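Local coordinates for protein (S)-ureidoglycine aminohydrolase (PDB 1RC6) that hydrolyses (S)-ureidoglycine to (S)-ureidoglycolate and ammonia, a manganese-dependent step of anaerobic allantoin breakdown, at residues Y194-S208 with K224-G238. Sequence-based numbering, arbitrary orientation.
Sequences YIETHVQEHGAYILS and KGDYIFMGAYSLQAG
His198 meets Gln236 and His202 meets Met230 where two strand-turn-strand arches pair strand for strand, once in each sheet of a cupin beta-barrel. The two arches carry all four probable manganese ligands: Glu196, His198 and His202 on one, Gln236 on the other. Strand 194-198 runs antiparallel to strand 234-238, and strand 202-208 does the same with strand 227-230. The turns 199-201 and 231-233 join the two sheets at one end. The four side chains start from the same face of the sheets, the one that lines the barrel in cupins, consistent with the metal site of the family. CG of Gln236 lies 3.3 Å from NE2 of His198, at the ring edge. It stands anti to its own carbonyl carbon (chi1 -37°), which brings it to the imidazole. Ser234 O lies over one face of the His198 ring, and CD2 of His202 over the opposite face. ND1 of His202 is hydrogen-bonded to Ser252 O of strand 247-254, which helps fix the rotation of that ring. Further along the same face, Met230 extends along strand 202-208. Its SD packs 3.7 Å from CB of His202, and its CE reaches CB of Ala204 at 4.0 Å. Ala204 and Ile228 form a hydrogen-bonded pair, with Ala204 N to Ile228 O at 2.8 Å. On the other face of this sheet, OH of Tyr227 sits 3.2 Å from CA of Gly203 and hydrogen-bonds Ser51 and Asp61. At the exposed turn, Val199 lies alongside Tyr233, with its CG2 methyl 3.4 Å from CE1 of the ring.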
loop_
_atom_site.group_PDB
_atom_site.type_symbol
_atom_site.label_atom_id
_atom_site.label_comp_id
_atom_site.label_asym_id
_atom_site.label_seq_id
_atom_site.Cartn_x
_atom_site.Cartn_y
_atom_site.Cartn_z
ATOM N N TYR A 194 7.786 13.781 -8.796
ATOM C CA TYR A 194 8.406 12.501 -8.481
ATOM C C TYR A 194 9.013 11.863 -9.728
ATOM O O TYR A 194 8.467 11.989 -10.825
ATOM C CB TYR A 194 7.359 11.569 -7.849
ATOM C CG TYR A 194 7.780 10.118 -7.660
ATOM C CD1 TYR A 194 7.252 9.104 -8.469
ATOM C CD2 TYR A 194 8.674 9.751 -6.650
ATOM C CE1 TYR A 194 7.601 7.757 -8.273
ATOM C CE2 TYR A 194 9.028 8.409 -6.448
ATOM C CZ TYR A 194 8.489 7.420 -7.261
ATOM O OH TYR A 194 8.831 6.102 -7.060
ATOM N N ILE A 195 10.157 11.208 -9.544
ATOM C CA ILE A 195 10.873 10.502 -10.611
ATOM C C ILE A 195 11.782 9.455 -9.964
ATOM O O ILE A 195 12.204 9.624 -8.820
ATOM C CB ILE A 195 11.764 11.453 -11.488
ATOM C CG1 ILE A 195 12.569 12.410 -10.607
ATOM C CG2 ILE A 195 10.902 12.213 -12.486
ATOM C CD1 ILE A 195 11.768 13.575 -10.043
ATOM N N GLU A 196 12.073 8.374 -10.683
ATOM C CA GLU A 196 12.942 7.329 -10.147
ATOM C C GLU A 196 13.090 6.126 -11.084
ATOM O O GLU A 196 12.214 5.837 -11.901
ATOM C CB GLU A 196 12.414 6.834 -8.792
ATOM C CG GLU A 196 13.467 6.130 -7.939
ATOM C CD GLU A 196 12.872 5.201 -6.890
ATOM O OE1 GLU A 196 11.935 5.614 -6.179
ATOM O OE2 GLU A 196 13.351 4.055 -6.766
ATOM N N THR A 197 14.219 5.435 -10.952
ATOM C CA THR A 197 14.521 4.235 -11.726
ATOM C C THR A 197 14.917 3.221 -10.660
ATOM O O THR A 197 15.556 3.585 -9.671
ATOM C CB THR A 197 15.684 4.479 -12.683
ATOM O OG1 THR A 197 15.400 5.645 -13.468
ATOM C CG2 THR A 197 15.883 3.275 -13.605
ATOM N N HIS A 198 14.574 1.951 -10.846
ATOM C CA HIS A 198 14.867 0.997 -9.787
ATOM C C HIS A 198 14.765 -0.481 -10.128
ATOM O O HIS A 198 13.958 -0.888 -10.963
ATOM C CB HIS A 198 13.908 1.295 -8.641
ATOM C CG HIS A 198 12.511 1.573 -9.107
ATOM N ND1 HIS A 198 11.689 0.593 -9.622
ATOM C CD2 HIS A 198 11.825 2.736 -9.222
ATOM C CE1 HIS A 198 10.559 1.140 -10.035
ATOM N NE2 HIS A 198 10.617 2.439 -9.805
ATOM N N VAL A 199 15.584 -1.278 -9.449
ATOM C CA VAL A 199 15.575 -2.730 -9.608
ATOM C C VAL A 199 14.412 -3.242 -8.749
ATOM O O VAL A 199 13.830 -4.294 -9.021
ATOM C CB VAL A 199 16.898 -3.372 -9.097
ATOM C CG1 VAL A 199 16.742 -4.886 -8.961
ATOM C CG2 VAL A 199 18.034 -3.052 -10.053
ATOM N N GLN A 200 14.074 -2.477 -7.713
ATOM C CA GLN A 200 12.992 -2.845 -6.809
ATOM C C GLN A 200 11.619 -2.426 -7.315
ATOM O O GLN A 200 11.445 -1.333 -7.864
ATOM C CB GLN A 200 13.207 -2.241 -5.409
ATOM C CG GLN A 200 14.548 -1.543 -5.169
ATOM C CD GLN A 200 14.628 -0.168 -5.819
ATOM O OE1 GLN A 200 13.775 0.694 -5.588
ATOM N NE2 GLN A 200 15.661 0.044 -6.633
ATOM N N GLU A 201 10.647 -3.309 -7.116
ATOM C CA GLU A 201 9.268 -3.060 -7.516
ATOM C C GLU A 201 8.661 -2.004 -6.595
ATOM O O GLU A 201 9.260 -1.605 -5.596
ATOM C CB GLU A 201 8.438 -4.330 -7.368
ATOM C CG GLU A 201 9.056 -5.578 -7.943
ATOM C CD GLU A 201 8.640 -6.821 -7.171
ATOM O OE1 GLU A 201 8.790 -7.932 -7.712
ATOM O OE2 GLU A 201 8.174 -6.692 -6.018
ATOM N N HIS A 202 7.460 -1.565 -6.935
ATOM C CA HIS A 202 6.753 -0.595 -6.124
ATOM C C HIS A 202 5.270 -0.839 -6.312
ATOM O O HIS A 202 4.837 -1.274 -7.376
ATOM C CB HIS A 202 7.093 0.843 -6.548
ATOM C CG HIS A 202 8.467 1.282 -6.154
ATOM N ND1 HIS A 202 8.945 1.167 -4.865
ATOM C CD2 HIS A 202 9.470 1.832 -6.877
ATOM C CE1 HIS A 202 10.183 1.626 -4.812
ATOM N NE2 HIS A 202 10.525 2.037 -6.019
ATOM N N GLY A 203 4.501 -0.580 -5.265
ATOM C CA GLY A 203 3.067 -0.738 -5.340
ATOM C C GLY A 203 2.534 0.553 -4.759
ATOM O O GLY A 203 2.718 0.811 -3.578
ATOM N N ALA A 204 1.896 1.388 -5.565
ATOM C CA ALA A 204 1.405 2.636 -5.022
ATOM C C ALA A 204 -0.091 2.776 -5.144
ATOM O O ALA A 204 -0.690 2.395 -6.151
ATOM C CB ALA A 204 2.084 3.796 -5.703
ATOM N N TYR A 205 -0.690 3.307 -4.088
ATOM C CA TYR A 205 -2.117 3.561 -4.042
ATOM C C TYR A 205 -2.230 5.060 -3.816
ATOM O O TYR A 205 -1.701 5.584 -2.834
ATOM C CB TYR A 205 -2.775 2.833 -2.878
ATOM C CG TYR A 205 -4.252 3.123 -2.757
ATOM C CD1 TYR A 205 -5.170 2.541 -3.637
ATOM C CD2 TYR A 205 -4.739 3.983 -1.771
ATOM C CE1 TYR A 205 -6.539 2.808 -3.534
ATOM C CE2 TYR A 205 -6.105 4.255 -1.660
ATOM C CZ TYR A 205 -6.998 3.664 -2.543
ATOM O OH TYR A 205 -8.351 3.926 -2.430
ATOM N N ILE A 206 -2.903 5.750 -4.731
ATOM C CA ILE A 206 -3.067 7.192 -4.624
ATOM C C ILE A 206 -4.041 7.520 -3.514
ATOM O O ILE A 206 -5.239 7.261 -3.630
ATOM C CB ILE A 206 -3.597 7.767 -5.918
ATOM C CG1 ILE A 206 -2.721 7.289 -7.074
ATOM C CG2 ILE A 206 -3.626 9.284 -5.831
ATOM C CD1 ILE A 206 -1.276 7.701 -6.957
ATOM N N LEU A 207 -3.513 8.099 -2.441
ATOM C CA LEU A 207 -4.307 8.455 -1.269
ATOM C C LEU A 207 -5.205 9.668 -1.432
ATOM O O LEU A 207 -6.313 9.709 -0.892
ATOM C CB LEU A 207 -3.388 8.682 -0.076
ATOM C CG LEU A 207 -2.759 7.416 0.480
ATOM C CD1 LEU A 207 -1.781 7.780 1.574
ATOM C CD2 LEU A 207 -3.857 6.509 1.011
ATOM N N SER A 208 -4.727 10.664 -2.163
ATOM C CA SER A 208 -5.523 11.862 -2.350
ATOM C C SER A 208 -4.980 12.744 -3.449
ATOM O O SER A 208 -3.877 12.543 -3.950
ATOM C CB SER A 208 -5.572 12.671 -1.053
ATOM O OG SER A 208 -4.328 13.316 -0.820
ATOM N N LYS A 224 -6.870 9.944 -6.815
ATOM C CA LYS A 224 -7.269 9.268 -5.595
ATOM C C LYS A 224 -8.037 8.004 -5.943
ATOM O O LYS A 224 -8.967 8.045 -6.744
ATOM C CB LYS A 224 -8.131 10.214 -4.767
ATOM C CG LYS A 224 -8.783 9.620 -3.549
ATOM C CD LYS A 224 -9.209 10.753 -2.621
ATOM C CE LYS A 224 -10.112 10.271 -1.504
ATOM N NZ LYS A 224 -11.448 9.847 -2.023
ATOM N N GLY A 225 -7.628 6.881 -5.358
ATOM C CA GLY A 225 -8.290 5.618 -5.623
ATOM C C GLY A 225 -7.555 4.728 -6.615
ATOM O O GLY A 225 -7.783 3.520 -6.660
ATOM N N ASP A 226 -6.679 5.316 -7.419
ATOM C CA ASP A 226 -5.917 4.551 -8.400
ATOM C C ASP A 226 -4.792 3.773 -7.733
ATOM O O ASP A 226 -4.306 4.153 -6.665
ATOM C CB ASP A 226 -5.298 5.478 -9.449
ATOM C CG ASP A 226 -6.316 6.028 -10.434
ATOM O OD1 ASP A 226 -5.907 6.832 -11.302
ATOM O OD2 ASP A 226 -7.514 5.657 -10.347
ATOM N N TYR A 227 -4.374 2.686 -8.376
ATOM C CA TYR A 227 -3.293 1.869 -7.866
ATOM C C TYR A 227 -2.307 1.674 -8.988
ATOM O O TYR A 227 -2.701 1.472 -10.122
ATOM C CB TYR A 227 -3.786 0.499 -7.412
ATOM C CG TYR A 227 -2.651 -0.379 -6.943
ATOM C CD1 TYR A 227 -2.076 -0.197 -5.687
ATOM C CD2 TYR A 227 -2.111 -1.351 -7.779
ATOM C CE1 TYR A 227 -0.981 -0.966 -5.275
ATOM C CE2 TYR A 227 -1.024 -2.129 -7.386
ATOM C CZ TYR A 227 -0.466 -1.931 -6.138
ATOM O OH TYR A 227 0.599 -2.703 -5.761
ATOM N N ILE A 228 -1.022 1.701 -8.674
ATOM C CA ILE A 228 -0.028 1.542 -9.711
ATOM C C ILE A 228 1.061 0.553 -9.346
ATOM O O ILE A 228 1.668 0.655 -8.279
ATOM C CB ILE A 228 0.656 2.877 -10.007
ATOM C CG1 ILE A 228 -0.390 3.966 -10.187
ATOM C CG2 ILE A 228 1.532 2.748 -11.241
ATOM C CD1 ILE A 228 0.210 5.339 -10.287
ATOM N N PHE A 229 1.309 -0.397 -10.240
ATOM C CA PHE A 229 2.370 -1.367 -10.024
ATOM C C PHE A 229 3.568 -1.028 -10.901
ATOM O O PHE A 229 3.503 -1.152 -12.117
ATOM C CB PHE A 229 1.926 -2.785 -10.362
ATOM C CG PHE A 229 3.057 -3.767 -10.366
ATOM C CD1 PHE A 229 3.440 -4.405 -11.540
ATOM C CD2 PHE A 229 3.767 -4.032 -9.192
ATOM C CE1 PHE A 229 4.517 -5.303 -11.546
ATOM C CE2 PHE A 229 4.838 -4.917 -9.184
ATOM C CZ PHE A 229 5.216 -5.555 -10.361
ATOM N N MET A 230 4.654 -0.605 -10.272
ATOM C CA MET A 230 5.875 -0.246 -10.977
ATOM C C MET A 230 6.825 -1.434 -10.847
ATOM O O MET A 230 7.391 -1.674 -9.779
ATOM C CB MET A 230 6.486 0.994 -10.327
ATOM C CG MET A 230 5.550 2.201 -10.221
ATOM S SD MET A 230 6.192 3.467 -9.062
ATOM C CE MET A 230 4.710 4.359 -8.621
ATOM N N GLY A 231 6.995 -2.177 -11.931
ATOM C CA GLY A 231 7.860 -3.345 -11.901
ATOM C C GLY A 231 9.352 -3.092 -11.761
ATOM O O GLY A 231 9.817 -1.951 -11.767
ATOM N N ALA A 232 10.108 -4.176 -11.631
ATOM C CA ALA A 232 11.556 -4.091 -11.495
ATOM C C ALA A 232 12.199 -3.617 -12.804
ATOM O O ALA A 232 11.909 -4.143 -13.890
ATOM C CB ALA A 232 12.121 -5.448 -11.087
ATOM N N TYR A 233 13.072 -2.620 -12.683
ATOM C CA TYR A 233 13.765 -2.040 -13.821
ATOM C C TYR A 233 12.803 -1.200 -14.654
ATOM O O TYR A 233 12.621 -1.450 -15.839
ATOM C CB TYR A 233 14.372 -3.136 -14.690
ATOM C CG TYR A 233 15.407 -3.990 -13.998
ATOM C CD1 TYR A 233 16.716 -3.539 -13.812
ATOM C CD2 TYR A 233 15.086 -5.269 -13.558
ATOM C CE1 TYR A 233 17.679 -4.347 -13.211
ATOM C CE2 TYR A 233 16.030 -6.086 -12.954
ATOM C CZ TYR A 233 17.328 -5.630 -12.781
ATOM O OH TYR A 233 18.249 -6.475 -12.181
ATOM N N SER A 234 12.185 -0.206 -14.028
ATOM C CA SER A 234 11.257 0.678 -14.721
ATOM C C SER A 234 11.515 2.124 -14.296
ATOM O O SER A 234 12.075 2.363 -13.221
ATOM C CB SER A 234 9.811 0.280 -14.396
ATOM O OG SER A 234 9.519 0.406 -13.011
ATOM N N LEU A 235 11.129 3.086 -15.137
ATOM C CA LEU A 235 11.319 4.500 -14.804
ATOM C C LEU A 235 9.997 5.194 -14.523
ATOM O O LEU A 235 9.103 5.213 -15.369
ATOM C CB LEU A 235 12.042 5.241 -15.930
ATOM C CG LEU A 235 11.921 6.778 -15.876
ATOM C CD1 LEU A 235 12.326 7.314 -14.508
ATOM C CD2 LEU A 235 12.792 7.384 -16.959
ATOM N N GLN A 236 9.895 5.787 -13.338
ATOM C CA GLN A 236 8.681 6.472 -12.918
ATOM C C GLN A 236 8.851 7.988 -12.907
ATOM O O GLN A 236 9.961 8.505 -12.985
ATOM C CB GLN A 236 8.282 5.999 -11.516
ATOM C CG GLN A 236 8.549 4.513 -11.255
ATOM C CD GLN A 236 7.717 3.587 -12.132
ATOM O OE1 GLN A 236 7.950 2.378 -12.169
ATOM N NE2 GLN A 236 6.737 4.150 -12.834
ATOM N N ALA A 237 7.731 8.691 -12.797
ATOM C CA ALA A 237 7.725 10.142 -12.761
ATOM C C ALA A 237 6.290 10.634 -12.622
ATOM O O ALA A 237 5.377 10.083 -13.236
ATOM C CB ALA A 237 8.348 10.695 -14.025
ATOM N N GLY A 238 6.086 11.665 -11.811
ATOM C CA GLY A 238 4.744 12.189 -11.627
ATOM C C GLY A 238 4.785 13.549 -10.970
ATOM O O GLY A 238 5.830 13.964 -10.472
#